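Local coordinates for protein ferritin light chain (Trichoplusia ni, PDB 1Z6O) that helps store iron in a 24-chain shell built with the heavy chain, probably by easing nucleation of the ferrihydrite core rather than by oxidising the iron, at residues A60-Y65 and A70-L75; D54-A59 and K78-A83; G29-H34 and L154-I159. One frame throughout, in Å; residues are numbered along the deposited sequence.

Contact 1 (A60-Y65 and A70-L75)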
ATOM      1  N   ALA A  60      28.594  19.149  35.611  1.00 16.62           N
ATOM      2  CA  ALA A  60      29.971  18.705  35.379  1.00 17.86           C
ATOM      3  C   ALA A  60      30.500  17.974  36.611  1.00 17.26           C
ATOM      4  O   ALA A  60      31.060  16.885  36.505  1.00 17.14           O
ATOM      5  CB  ALA A  60      30.881  19.921  35.061  1.00 17.16           C
ATOM      6  N   TYR A  61      30.313  18.566  37.788  1.00 16.92           N
ATOM      7  CA  TYR A  61      30.799  17.937  39.009  1.00 17.48           C
ATOM      8  C   TYR A  61      30.254  16.514  39.187  1.00 20.23           C
ATOM      9  O   TYR A  61      31.000  15.603  39.545  1.00 17.05           O
ATOM     10  CB  TYR A  61      30.429  18.769  40.237  1.00 17.51           C
ATOM     11  CG  TYR A  61      30.955  18.173  41.522  1.00 20.53           C
ATOM     12  CD1 TYR A  61      32.319  18.200  41.816  1.00 20.91           C
ATOM     13  CD2 TYR A  61      30.094  17.553  42.434  1.00 20.33           C
ATOM     14  CE1 TYR A  61      32.819  17.625  42.986  1.00 23.89           C
ATOM     15  CE2 TYR A  61      30.586  16.973  43.611  1.00 23.94           C
ATOM     16  CZ  TYR A  61      31.948  17.017  43.874  1.00 26.16           C
ATOM     17  OH  TYR A  61      32.442  16.458  45.022  1.00 38.16           O
ATOM     18  N   PHE A  62      28.962  16.319  38.945  1.00 15.59           N
ATOM     19  CA  PHE A  62      28.393  14.986  39.101  1.00 17.60           C
ATOM     20  C   PHE A  62      28.771  14.017  37.999  1.00 20.16           C
ATOM     21  O   PHE A  62      28.420  12.839  38.050  1.00 19.79           O
ATOM     22  CB  PHE A  62      26.870  15.068  39.270  1.00 14.47           C
ATOM     23  CG  PHE A  62      26.474  15.474  40.662  1.00 18.17           C
ATOM     24  CD1 PHE A  62      26.073  16.776  40.941  1.00 18.56           C
ATOM     25  CD2 PHE A  62      26.624  14.576  41.718  1.00 19.53           C
ATOM     26  CE1 PHE A  62      25.835  17.185  42.262  1.00 22.16           C
ATOM     27  CE2 PHE A  62      26.391  14.970  43.037  1.00 21.39           C
ATOM     28  CZ  PHE A  62      25.998  16.277  43.309  1.00 21.37           C
ATOM     29  N   ASN A  63      29.499  14.512  37.003  1.00 16.31           N
ATOM     30  CA  ASN A  63      29.957  13.650  35.925  1.00 17.57           C
ATOM     31  C   ASN A  63      31.471  13.388  36.046  1.00 17.85           C
ATOM     32  O   ASN A  63      32.086  12.892  35.097  1.00 17.94           O
ATOM     33  CB  ASN A  63      29.608  14.265  34.553  1.00 19.31           C
ATOM     34  CG  ASN A  63      29.783  13.278  33.394  1.00 37.75           C
ATOM     35  OD1 ASN A  63      29.472  12.092  33.514  1.00 33.31           O
ATOM     36  ND2 ASN A  63      30.269  13.777  32.259  1.00 31.87           N
ATOM     37  N   ASN A  64      32.087  13.729  37.187  1.00 15.20           N
ATOM     38  CA  ASN A  64      33.515  13.408  37.339  1.00 15.72           C
ATOM     39  C   ASN A  64      33.584  11.909  37.683  1.00 19.99           C
ATOM     40  O   ASN A  64      32.566  11.312  38.053  1.00 16.63           O
ATOM     41  CB  ASN A  64      34.251  14.338  38.364  1.00 14.83           C
ATOM     42  CG  ASN A  64      34.011  13.987  39.835  1.00 20.50           C
ATOM     43  OD1 ASN A  64      34.123  12.839  40.253  1.00 21.28           O
ATOM     44  ND2 ASN A  64      33.726  15.008  40.637  1.00 17.47           N
ATOM     45  N   TYR A  65      34.750  11.280  37.539  1.00 15.42           N
ATOM     46  CA  TYR A  65      34.819   9.828  37.744  1.00 16.58           C
ATOM     47  C   TYR A  65      34.572   9.321  39.161  1.00 17.64           C
ATOM     48  O   TYR A  65      34.193   8.164  39.335  1.00 18.10           O
ATOM     49  CB  TYR A  65      36.161   9.282  37.228  1.00 16.44           C
ATOM     50  CG  TYR A  65      37.273   9.396  38.237  1.00 16.93           C
ATOM     51  CD1 TYR A  65      37.540   8.354  39.132  1.00 17.09           C
ATOM     52  CD2 TYR A  65      38.029  10.565  38.335  1.00 15.07           C
ATOM     53  CE1 TYR A  65      38.540   8.482  40.109  1.00 18.35           C
ATOM     54  CE2 TYR A  65      39.029  10.704  39.306  1.00 19.29           C
ATOM     55  CZ  TYR A  65      39.273   9.654  40.187  1.00 21.51           C
ATOM     56  OH  TYR A  65      40.248   9.795  41.148  1.00 23.19           O
ATOM     57  N   ALA A  70      25.271   9.816  36.870  1.00 18.05           N
ATOM     58  CA  ALA A  70      24.674  10.238  35.602  1.00 21.01           C
ATOM     59  C   ALA A  70      23.266  10.829  35.750  1.00 22.04           C
ATOM     60  O   ALA A  70      22.880  11.716  34.984  1.00 19.07           O
ATOM     61  CB  ALA A  70      24.656   9.067  34.619  1.00 23.24           C
ATOM     62  N   GLY A  71      22.507  10.341  36.729  1.00 19.46           N
ATOM     63  CA  GLY A  71      21.161  10.846  36.954  1.00 17.99           C
ATOM     64  C   GLY A  71      21.191  12.260  37.515  1.00 18.63           C
ATOM     65  O   GLY A  71      20.446  13.131  37.062  1.00 17.58           O
ATOM     66  N   PHE A  72      22.037  12.498  38.513  1.00 15.96           N
ATOM     67  CA  PHE A  72      22.148  13.841  39.080  1.00 18.08           C
ATOM     68  C   PHE A  72      22.700  14.796  38.027  1.00 20.17           C
ATOM     69  O   PHE A  72      22.266  15.946  37.914  1.00 18.70           O
ATOM     70  CB  PHE A  72      23.070  13.846  40.304  1.00 17.11           C
ATOM     71  CG  PHE A  72      22.404  13.358  41.561  1.00 20.88           C
ATOM     72  CD1 PHE A  72      22.195  11.995  41.772  1.00 20.31           C
ATOM     73  CD2 PHE A  72      21.943  14.265  42.514  1.00 24.36           C
ATOM     74  CE1 PHE A  72      21.535  11.538  42.912  1.00 22.53           C
ATOM     75  CE2 PHE A  72      21.278  13.824  43.661  1.00 24.68           C
ATOM     76  CZ  PHE A  72      21.072  12.454  43.861  1.00 21.05           C
ATOM     77  N   SER A  73      23.657  14.318  37.243  1.00 18.25           N
ATOM     78  CA  SER A  73      24.244  15.159  36.217  1.00 18.51           C
ATOM     79  C   SER A  73      23.190  15.558  35.176  1.00 21.11           C
ATOM     80  O   SER A  73      23.118  16.716  34.748  1.00 19.42           O
ATOM     81  CB  SER A  73      25.427  14.415  35.567  1.00 20.45           C
ATOM     82  OG  SER A  73      26.114  15.277  34.699  1.00 26.38           O
ATOM     83  N   LYS A  74      22.352  14.603  34.787  1.00 17.69           N
ATOM     84  CA  LYS A  74      21.293  14.853  33.810  1.00 19.53           C
ATOM     85  C   LYS A  74      20.271  15.861  34.360  1.00 19.47           C
ATOM     86  O   LYS A  74      19.755  16.710  33.622  1.00 18.00           O
ATOM     87  CB  LYS A  74      20.584  13.535  33.483  1.00 22.44           C
ATOM     88  CG  LYS A  74      19.526  13.632  32.402  1.00 31.75           C
ATOM     89  CD  LYS A  74      18.893  12.258  32.158  1.00 40.33           C
ATOM     90  CE  LYS A  74      17.910  12.301  30.999  1.00 55.03           C
ATOM     91  NZ  LYS A  74      17.226  10.991  30.810  1.00 68.02           N
ATOM     92  N   LEU A  75      19.972  15.757  35.652  1.00 16.37           N
ATOM     93  CA  LEU A  75      19.026  16.671  36.292  1.00 17.67           C
ATOM     94  C   LEU A  75      19.551  18.106  36.178  1.00 18.86           C
ATOM     95  O   LEU A  75      18.820  19.023  35.782  1.00 16.81           O
ATOM     96  CB  LEU A  75      18.845  16.290  37.775  1.00 17.26           C
ATOM     97  CG  LEU A  75      17.879  17.130  38.633  1.00 23.93           C
ATOM     98  CD1 LEU A  75      17.473  16.350  39.887  1.00 25.43           C
ATOM     99  CD2 LEU A  75      18.548  18.432  39.043  1.00 28.72           C
TER
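Ser73 OG meets two kinds of neighbour beside the turn from Tyr61 to Asn64: it lies 3.6 Å from Asn63 CB, a van der Waals contact, and it forms a hydrogen bond with Ala59 O. With OG anti to the backbone N (chi1 -172°), the hydroxyl points at the end of helix 37-61. The backbones come close here, with Phe62 CA and Ser73 CA 5.1 Å apart. An aromatic pair lies alongside. Phe72 CB sits over one face of the Phe62 ring, 4.1 Å from its centroid and 25° off the ring normal, which marks a CH-pi contact displaced toward the rim; its nearest ring atom is Phe62 CG, 3.8 Å from Phe72 CB. The two rings are turned by 30° yet slid apart, their centroids 5.4 Å from each other, so little of one covers the other. Tyr61 CD2 lies over the opposite face of the Phe62 ring. The turn is type I, with Asn64 N bonded to Tyr61 O. The contact thus lies at the short link between helices 37-61 and 70-96 of the ferritin bundle, with helix 122-148 packing on both phenylalanines, helix 197-211 on Phe72, and heavy chains beyond Asn63 and Tyr65.

Contact 2 (D54-A59 and K78-A83)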
ATOM      1  N   ASP A  54      25.670  28.102  36.699  1.00 17.83           N
ATOM      2  CA  ASP A  54      25.847  27.429  38.000  1.00 18.57           C
ATOM      3  C   ASP A  54      25.402  25.960  37.845  1.00 18.80           C
ATOM      4  O   ASP A  54      26.075  25.034  38.298  1.00 17.47           O
ATOM      5  CB  ASP A  54      24.964  28.047  39.104  1.00 19.02           C
ATOM      6  CG  ASP A  54      25.437  29.420  39.553  1.00 29.72           C
ATOM      7  OD1 ASP A  54      26.645  29.700  39.437  1.00 25.08           O
ATOM      8  OD2 ASP A  54      24.597  30.211  40.042  1.00 24.29           O
ATOM      9  N   TYR A  55      24.244  25.754  37.226  1.00 15.57           N
ATOM     10  CA  TYR A  55      23.724  24.398  37.029  1.00 16.49           C
ATOM     11  C   TYR A  55      24.658  23.586  36.127  1.00 18.95           C
ATOM     12  O   TYR A  55      24.823  22.377  36.310  1.00 17.13           O
ATOM     13  CB  TYR A  55      22.324  24.453  36.402  1.00 14.35           C
ATOM     14  CG  TYR A  55      21.270  25.067  37.313  1.00 15.90           C
ATOM     15  CD1 TYR A  55      20.214  25.795  36.780  1.00 16.79           C
ATOM     16  CD2 TYR A  55      21.317  24.887  38.701  1.00 17.51           C
ATOM     17  CE1 TYR A  55      19.215  26.336  37.602  1.00 16.47           C
ATOM     18  CE2 TYR A  55      20.319  25.424  39.538  1.00 21.52           C
ATOM     19  CZ  TYR A  55      19.272  26.144  38.970  1.00 20.21           C
ATOM     20  OH  TYR A  55      18.265  26.668  39.758  1.00 23.00           O
ATOM     21  N   LEU A  56      25.247  24.244  35.137  1.00 16.21           N
ATOM     22  CA  LEU A  56      26.164  23.552  34.239  1.00 16.91           C
ATOM     23  C   LEU A  56      27.364  23.022  35.032  1.00 18.18           C
ATOM     24  O   LEU A  56      27.826  21.902  34.797  1.00 17.96           O
ATOM     25  CB  LEU A  56      26.634  24.502  33.125  1.00 19.49           C
ATOM     26  CG  LEU A  56      27.594  23.852  32.120  1.00 27.40           C
ATOM     27  CD1 LEU A  56      26.858  22.729  31.401  1.00 30.86           C
ATOM     28  CD2 LEU A  56      28.078  24.880  31.105  1.00 26.61           C
ATOM     29  N   LEU A  57      27.872  23.815  35.973  1.00 15.92           N
ATOM     30  CA  LEU A  57      29.009  23.375  36.786  1.00 18.16           C
ATOM     31  C   LEU A  57      28.605  22.212  37.697  1.00 21.10           C
ATOM     32  O   LEU A  57      29.406  21.313  37.937  1.00 16.52           O
ATOM     33  CB  LEU A  57      29.576  24.541  37.611  1.00 17.65           C
ATOM     34  CG  LEU A  57      30.210  25.659  36.757  1.00 22.54           C
ATOM     35  CD1 LEU A  57      30.640  26.809  37.664  1.00 23.33           C
ATOM     36  CD2 LEU A  57      31.407  25.118  35.976  1.00 20.58           C
ATOM     37  N   SER A  58      27.380  22.228  38.220  1.00 17.22           N
ATOM     38  CA  SER A  58      26.925  21.100  39.040  1.00 16.90           C
ATOM     39  C   SER A  58      26.820  19.854  38.159  1.00 16.79           C
ATOM     40  O   SER A  58      27.177  18.757  38.589  1.00 17.77           O
ATOM     41  CB  SER A  58      25.551  21.380  39.670  1.00 17.29           C
ATOM     42  OG  SER A  58      25.664  22.322  40.722  1.00 19.64           O
ATOM     43  N   ALA A  59      26.321  20.010  36.932  1.00 15.04           N
ATOM     44  CA  ALA A  59      26.211  18.861  36.031  1.00 17.38           C
ATOM     45  C   ALA A  59      27.605  18.274  35.781  1.00 22.56           C
ATOM     46  O   ALA A  59      27.778  17.051  35.740  1.00 18.02           O
ATOM     47  CB  ALA A  59      25.574  19.275  34.701  1.00 16.95           C
ATOM     48  N   LYS A  78      19.662  19.507  32.544  1.00 17.05           N
ATOM     49  CA  LYS A  78      18.344  19.942  32.090  1.00 19.53           C
ATOM     50  C   LYS A  78      18.009  21.322  32.681  1.00 17.74           C
ATOM     51  O   LYS A  78      17.491  22.194  31.979  1.00 18.04           O
ATOM     52  CB  LYS A  78      17.282  18.919  32.493  1.00 21.16           C
ATOM     53  CG  LYS A  78      15.875  19.311  32.070  1.00 34.64           C
ATOM     54  CD  LYS A  78      14.882  18.187  32.330  1.00 49.27           C
ATOM     55  CE  LYS A  78      13.480  18.583  31.885  1.00 60.51           C
ATOM     56  NZ  LYS A  78      12.488  17.497  32.131  1.00 71.86           N
ATOM     57  N   LEU A  79      18.287  21.518  33.967  1.00 16.18           N
ATOM     58  CA  LEU A  79      18.050  22.824  34.597  1.00 18.19           C
ATOM     59  C   LEU A  79      18.892  23.903  33.903  1.00 19.55           C
ATOM     60  O   LEU A  79      18.435  25.033  33.709  1.00 17.72           O
ATOM     61  CB  LEU A  79      18.425  22.790  36.084  1.00 16.50           C
ATOM     62  CG  LEU A  79      17.506  21.977  37.008  1.00 21.11           C
ATOM     63  CD1 LEU A  79      18.024  22.078  38.443  1.00 21.18           C
ATOM     64  CD2 LEU A  79      16.072  22.510  36.920  1.00 23.07           C
ATOM     65  N   SER A  80      20.129  23.560  33.550  1.00 15.19           N
ATOM     66  CA  SER A  80      21.016  24.508  32.867  1.00 15.56           C
ATOM     67  C   SER A  80      20.483  24.871  31.483  1.00 16.64           C
ATOM     68  O   SER A  80      20.404  26.055  31.127  1.00 16.22           O
ATOM     69  CB  SER A  80      22.427  23.912  32.712  1.00 17.20           C
ATOM     70  OG  SER A  80      23.265  24.815  31.994  1.00 17.46           O
ATOM     71  N   ASP A  81      20.124  23.856  30.695  1.00 15.48           N
ATOM     72  CA  ASP A  81      19.606  24.093  29.347  1.00 18.24           C
ATOM     73  C   ASP A  81      18.321  24.921  29.393  1.00 19.92           C
ATOM     74  O   ASP A  81      18.113  25.804  28.556  1.00 18.40           O
ATOM     75  CB  ASP A  81      19.308  22.773  28.615  1.00 20.27           C
ATOM     76  CG  ASP A  81      20.575  21.980  28.255  1.00 33.26           C
ATOM     77  OD1 ASP A  81      21.699  22.537  28.274  1.00 28.35           O
ATOM     78  OD2 ASP A  81      20.437  20.779  27.931  1.00 29.00           O
ATOM     79  N   GLU A  82      17.445  24.632  30.348  1.00 17.18           N
ATOM     80  CA  GLU A  82      16.201  25.396  30.451  1.00 20.87           C
ATOM     81  C   GLU A  82      16.463  26.853  30.821  1.00 19.06           C
ATOM     82  O   GLU A  82      15.843  27.755  30.264  1.00 18.39           O
ATOM     83  CB  GLU A  82      15.260  24.756  31.481  1.00 22.32           C
ATOM     84  CG  GLU A  82      14.889  23.325  31.078  1.00 42.81           C
ATOM     85  CD  GLU A  82      13.947  22.622  32.052  1.00 60.28           C
ATOM     86  OE1 GLU A  82      14.147  22.734  33.286  1.00 57.41           O
ATOM     87  OE2 GLU A  82      13.016  21.933  31.572  1.00 58.64           O
ATOM     88  N   ALA A  83      17.377  27.085  31.759  1.00 15.32           N
ATOM     89  CA  ALA A  83      17.688  28.449  32.173  1.00 16.42           C
ATOM     90  C   ALA A  83      18.374  29.224  31.033  1.00 17.90           C
ATOM     91  O   ALA A  83      18.167  30.432  30.884  1.00 17.21           O
ATOM     92  CB  ALA A  83      18.571  28.432  33.428  1.00 15.90           C
TER
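Tyr55 enters against Ser80 and Leu79 from its first carbon onward. Tyr55 CB lies 3.7 Å from Ser80 CB and equally near the Ser80 backbone N. With CG anti to the carbonyl carbon (chi1 -66°), the ring is laid with one face against Leu79 CB. Tyr55 CG comes to 3.8 Å from Leu79 CB, and Tyr55 CD1 is closer still, at 3.6 Å from that same carbon, while also touching Leu79 O. Tyr55 CE1 is the last ring carbon to meet it, at 3.9 Å from Leu79 CB. Leu79 CB thus stands over one face of the Tyr55 ring, 4.0 Å from its centroid and 26° off the normal, which qualifies as a CH-pi contact offset toward the rim. At the tip, Tyr55 OH leaves the pair and is hydrogen-bonded to Thr132 OG1. Replacing Tyr55 by an alanine removes the ring, which would probably leave Leu79 CB without its aromatic cover, open a gap between the helices and deprive Thr132 of this partner. On the other flank Ser80 OG packs 3.6 Å from Leu56 CB; its polar partners are Ser52 O and Arg68 of a heavy chain. The axes of 54-59 and 78-83 approach to 7.9 Å and run antiparallel at 157°, so helices 37-61 and 70-96 lie as neighbours in the four-helix bundle, with helix 122-148 receiving the tyrosine hydroxyl and a heavy chain packing on Leu56.

Contact 3 (G29-H34 and L154-I159)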
ATOM      1  N   GLY A  29       1.530  51.290  26.790  1.00 19.17           N
ATOM      2  CA  GLY A  29       1.194  51.102  28.193  1.00 22.21           C
ATOM      3  C   GLY A  29       2.276  51.750  29.058  1.00 23.96           C
ATOM      4  O   GLY A  29       2.479  51.377  30.209  1.00 25.55           O
ATOM      5  N   GLU A  30       2.986  52.726  28.511  1.00 24.71           N
ATOM      6  CA  GLU A  30       4.084  53.371  29.259  1.00 42.00           C
ATOM      7  C   GLU A  30       5.110  52.375  29.837  1.00 44.63           C
ATOM      8  O   GLU A  30       5.672  52.577  30.929  1.00 36.60           O
ATOM      9  CB  GLU A  30       3.514  54.234  30.386  1.00 49.15           C
ATOM     10  CG  GLU A  30       2.700  55.413  29.873  1.00 61.75           C
ATOM     11  CD  GLU A  30       2.144  56.264  30.991  1.00 74.38           C
ATOM     12  OE1 GLU A  30       1.416  55.714  31.847  1.00 81.63           O
ATOM     13  OE2 GLU A  30       2.436  57.480  31.014  1.00 81.82           O
ATOM     14  N   TYR A  31       5.350  51.294  29.102  1.00 35.93           N
ATOM     15  CA  TYR A  31       6.306  50.277  29.531  1.00 26.72           C
ATOM     16  C   TYR A  31       7.664  50.939  29.741  1.00 22.51           C
ATOM     17  O   TYR A  31       8.173  51.615  28.849  1.00 24.11           O
ATOM     18  CB  TYR A  31       6.444  49.205  28.447  1.00 26.40           C
ATOM     19  CG  TYR A  31       7.365  48.077  28.824  1.00 22.69           C
ATOM     20  CD1 TYR A  31       6.930  47.055  29.661  1.00 22.40           C
ATOM     21  CD2 TYR A  31       8.673  48.035  28.351  1.00 22.05           C
ATOM     22  CE1 TYR A  31       7.771  46.016  30.020  1.00 23.74           C
ATOM     23  CE2 TYR A  31       9.532  46.993  28.706  1.00 22.24           C
ATOM     24  CZ  TYR A  31       9.066  45.990  29.543  1.00 23.13           C
ATOM     25  OH  TYR A  31       9.902  44.968  29.915  1.00 28.84           O
ATOM     26  N   GLY A  32       8.253  50.742  30.913  1.00 20.70           N
ATOM     27  CA  GLY A  32       9.551  51.334  31.175  1.00 27.18           C
ATOM     28  C   GLY A  32       9.512  52.749  31.746  1.00 38.55           C
ATOM     29  O   GLY A  32      10.524  53.219  32.262  1.00 37.66           O
ATOM     30  N   SER A  33       8.361  53.422  31.672  1.00 32.99           N
ATOM     31  CA  SER A  33       8.225  54.797  32.179  1.00 39.14           C
ATOM     32  C   SER A  33       7.893  54.896  33.662  1.00 42.96           C
ATOM     33  O   SER A  33       8.399  55.772  34.358  1.00 49.26           O
ATOM     34  CB  SER A  33       7.150  55.555  31.394  1.00 36.79           C
ATOM     35  OG  SER A  33       7.492  55.633  30.024  1.00 51.69           O
ATOM     36  N   HIS A  34       7.026  54.015  34.143  1.00 39.38           N
ATOM     37  CA  HIS A  34       6.644  54.025  35.551  1.00 43.62           C
ATOM     38  C   HIS A  34       7.025  52.682  36.146  1.00 46.45           C
ATOM     39  O   HIS A  34       7.021  51.671  35.446  1.00 40.52           O
ATOM     40  CB  HIS A  34       5.127  54.216  35.702  1.00 43.31           C
ATOM     41  CG  HIS A  34       4.615  55.502  35.138  1.00 50.30           C
ATOM     42  ND1 HIS A  34       4.774  56.713  35.779  1.00 55.03           N
ATOM     43  CD2 HIS A  34       3.955  55.771  33.986  1.00 51.56           C
ATOM     44  CE1 HIS A  34       4.234  57.671  35.048  1.00 56.04           C
ATOM     45  NE2 HIS A  34       3.730  57.126  33.954  1.00 57.39           N
ATOM     46  N   LEU A 154       1.149  52.083  37.057  1.00 23.57           N
ATOM     47  CA  LEU A 154       1.616  51.033  36.166  1.00 24.13           C
ATOM     48  C   LEU A 154       0.692  49.823  36.232  1.00 20.15           C
ATOM     49  O   LEU A 154       0.438  49.286  37.309  1.00 19.59           O
ATOM     50  CB  LEU A 154       3.044  50.616  36.550  1.00 26.14           C
ATOM     51  CG  LEU A 154       3.617  49.321  35.943  1.00 35.70           C
ATOM     52  CD1 LEU A 154       3.659  49.417  34.437  1.00 35.63           C
ATOM     53  CD2 LEU A 154       5.017  49.087  36.496  1.00 42.31           C
ATOM     54  N   HIS A 155       0.160  49.425  35.082  1.00 18.13           N
ATOM     55  CA  HIS A 155      -0.658  48.222  35.012  1.00 18.31           C
ATOM     56  C   HIS A 155      -0.259  47.567  33.696  1.00 20.37           C
ATOM     57  O   HIS A 155      -0.618  48.055  32.621  1.00 18.82           O
ATOM     58  CB  HIS A 155      -2.159  48.523  35.005  1.00 18.28           C
ATOM     59  CG  HIS A 155      -3.002  47.290  35.116  1.00 19.13           C
ATOM     60  ND1 HIS A 155      -2.993  46.486  36.238  1.00 20.16           N
ATOM     61  CD2 HIS A 155      -3.829  46.685  34.227  1.00 16.94           C
ATOM     62  CE1 HIS A 155      -3.778  45.440  36.036  1.00 21.56           C
ATOM     63  NE2 HIS A 155      -4.297  45.535  34.823  1.00 19.45           N
ATOM     64  N   ASP A 156       0.509  46.482  33.773  1.00 18.32           N
ATOM     65  CA  ASP A 156       0.942  45.811  32.550  1.00 18.31           C
ATOM     66  C   ASP A 156       0.594  44.327  32.584  1.00 16.28           C
ATOM     67  O   ASP A 156       1.388  43.485  33.008  1.00 16.33           O
ATOM     68  CB  ASP A 156       2.443  45.995  32.333  1.00 18.00           C
ATOM     69  CG  ASP A 156       2.829  45.773  30.884  1.00 23.89           C
ATOM     70  OD1 ASP A 156       2.536  44.673  30.363  1.00 20.07           O
ATOM     71  OD2 ASP A 156       3.394  46.696  30.257  1.00 21.82           O
ATOM     72  N   PRO A 157      -0.621  43.996  32.144  1.00 17.02           N
ATOM     73  CA  PRO A 157      -1.049  42.597  32.141  1.00 17.19           C
ATOM     74  C   PRO A 157      -0.366  41.753  31.072  1.00 16.16           C
ATOM     75  O   PRO A 157      -0.476  40.529  31.098  1.00 15.72           O
ATOM     76  CB  PRO A 157      -2.569  42.694  31.962  1.00 17.15           C
ATOM     77  CG  PRO A 157      -2.743  43.953  31.162  1.00 18.02           C
ATOM     78  CD  PRO A 157      -1.715  44.908  31.748  1.00 16.52           C
ATOM     79  N   GLU A 158       0.337  42.393  30.137  1.00 15.32           N
ATOM     80  CA  GLU A 158       1.048  41.627  29.110  1.00 16.24           C
ATOM     81  C   GLU A 158       2.227  40.946  29.809  1.00 17.48           C
ATOM     82  O   GLU A 158       2.474  39.754  29.611  1.00 14.95           O
ATOM     83  CB  GLU A 158       1.543  42.539  27.981  1.00 14.17           C
ATOM     84  CG  GLU A 158       2.008  41.771  26.725  1.00 16.72           C
ATOM     85  CD  GLU A 158       3.391  41.115  26.861  1.00 24.61           C
ATOM     86  OE1 GLU A 158       3.579  40.020  26.278  1.00 24.75           O
ATOM     87  OE2 GLU A 158       4.295  41.687  27.521  1.00 20.59           O
ATOM     88  N   ILE A 159       2.950  41.697  30.633  1.00 15.01           N
ATOM     89  CA  ILE A 159       4.066  41.113  31.387  1.00 14.88           C
ATOM     90  C   ILE A 159       3.513  40.074  32.373  1.00 15.51           C
ATOM     91  O   ILE A 159       4.091  39.001  32.554  1.00 16.36           O
ATOM     92  CB  ILE A 159       4.839  42.187  32.200  1.00 17.36           C
ATOM     93  CG1 ILE A 159       5.561  43.151  31.249  1.00 18.87           C
ATOM     94  CG2 ILE A 159       5.836  41.504  33.154  1.00 18.59           C
ATOM     95  CD1 ILE A 159       6.552  42.463  30.283  1.00 22.72           C
TER
HETATM   96  O   HOH W   1       0.902  51.094  32.737  1.00 38.11           O
HETATM   97  O   HOH W   2       3.836  49.110  31.368  1.00 47.17           O
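Tyr31 meets Asp156 and Ile159 in the van der Waals part of the contact, with CG anti to the backbone N (chi1 -177°), which carries the ring toward the first turn of helix 157-190. Tyr31 CD1 presents the ring edge to Asp156 OD2 at 3.6 Å, the ring and carboxylate planes standing 72° apart. The apolar pair is Tyr31 CE1 and Ile159 CD1, 3.8 Å from each other, the two side chains crossing at about a right angle. Away from the tyrosine, Leu154 CD2 lies 3.4 Å from His34 O. No direct hydrogen bond crosses between 29-34 and 154-159; two waters bridge Gly29 to His155 and Asp156. Gly29 O accepts from water 1 at 3.0 Å, and this water in turn accepts from His155 N. Water 2 lies 2.9 Å from Gly29 O and 2.7 Å from Asp156 OD2; it cannot serve all the acceptors around it at once, so these bonds probably alternate. The other carboxylate oxygen takes the helix N-H groups. Asp156 OD1 accepts from Ile159 N at 3.0 Å, a fairly straight bond of 162°, and weakly from Glu158 N. Asp156 is therefore the N-cap of helix 157-190, the long fourth helix of the ferritin bundle, which further along carries the calcium ligands Gln161 and Glu164. A salt bridge from Arg97 to Asp156 OD2 would help balance the charge of this buried carboxylate. Across the subunit boundary, Gly29 N bonds to Glu138 and the His155 ring to His144, both of a second copy of this chain.

How the contacts relate
From the N terminus, 29-34 comes first, in the loop between helices 4-11 and 37-61, and waits longest for its partner. Helix 37-61 then supplies 54-59, followed directly by 60-65. The return begins at 70-75, where contact 1 closes a very short loop; 78-83 next closes contact 2 around it, and 154-159 finally closes contact 3 around both, so the three nest without crossing. Contacts 1 and 2 are successive levels of one antiparallel helix pair, touching each other with centres 11 Å apart. Contact 3 ties the N-terminal loop to the start of helix 157-190 on the opposite side of the chain's centre, its own centre about 32 Å from that of contact 2.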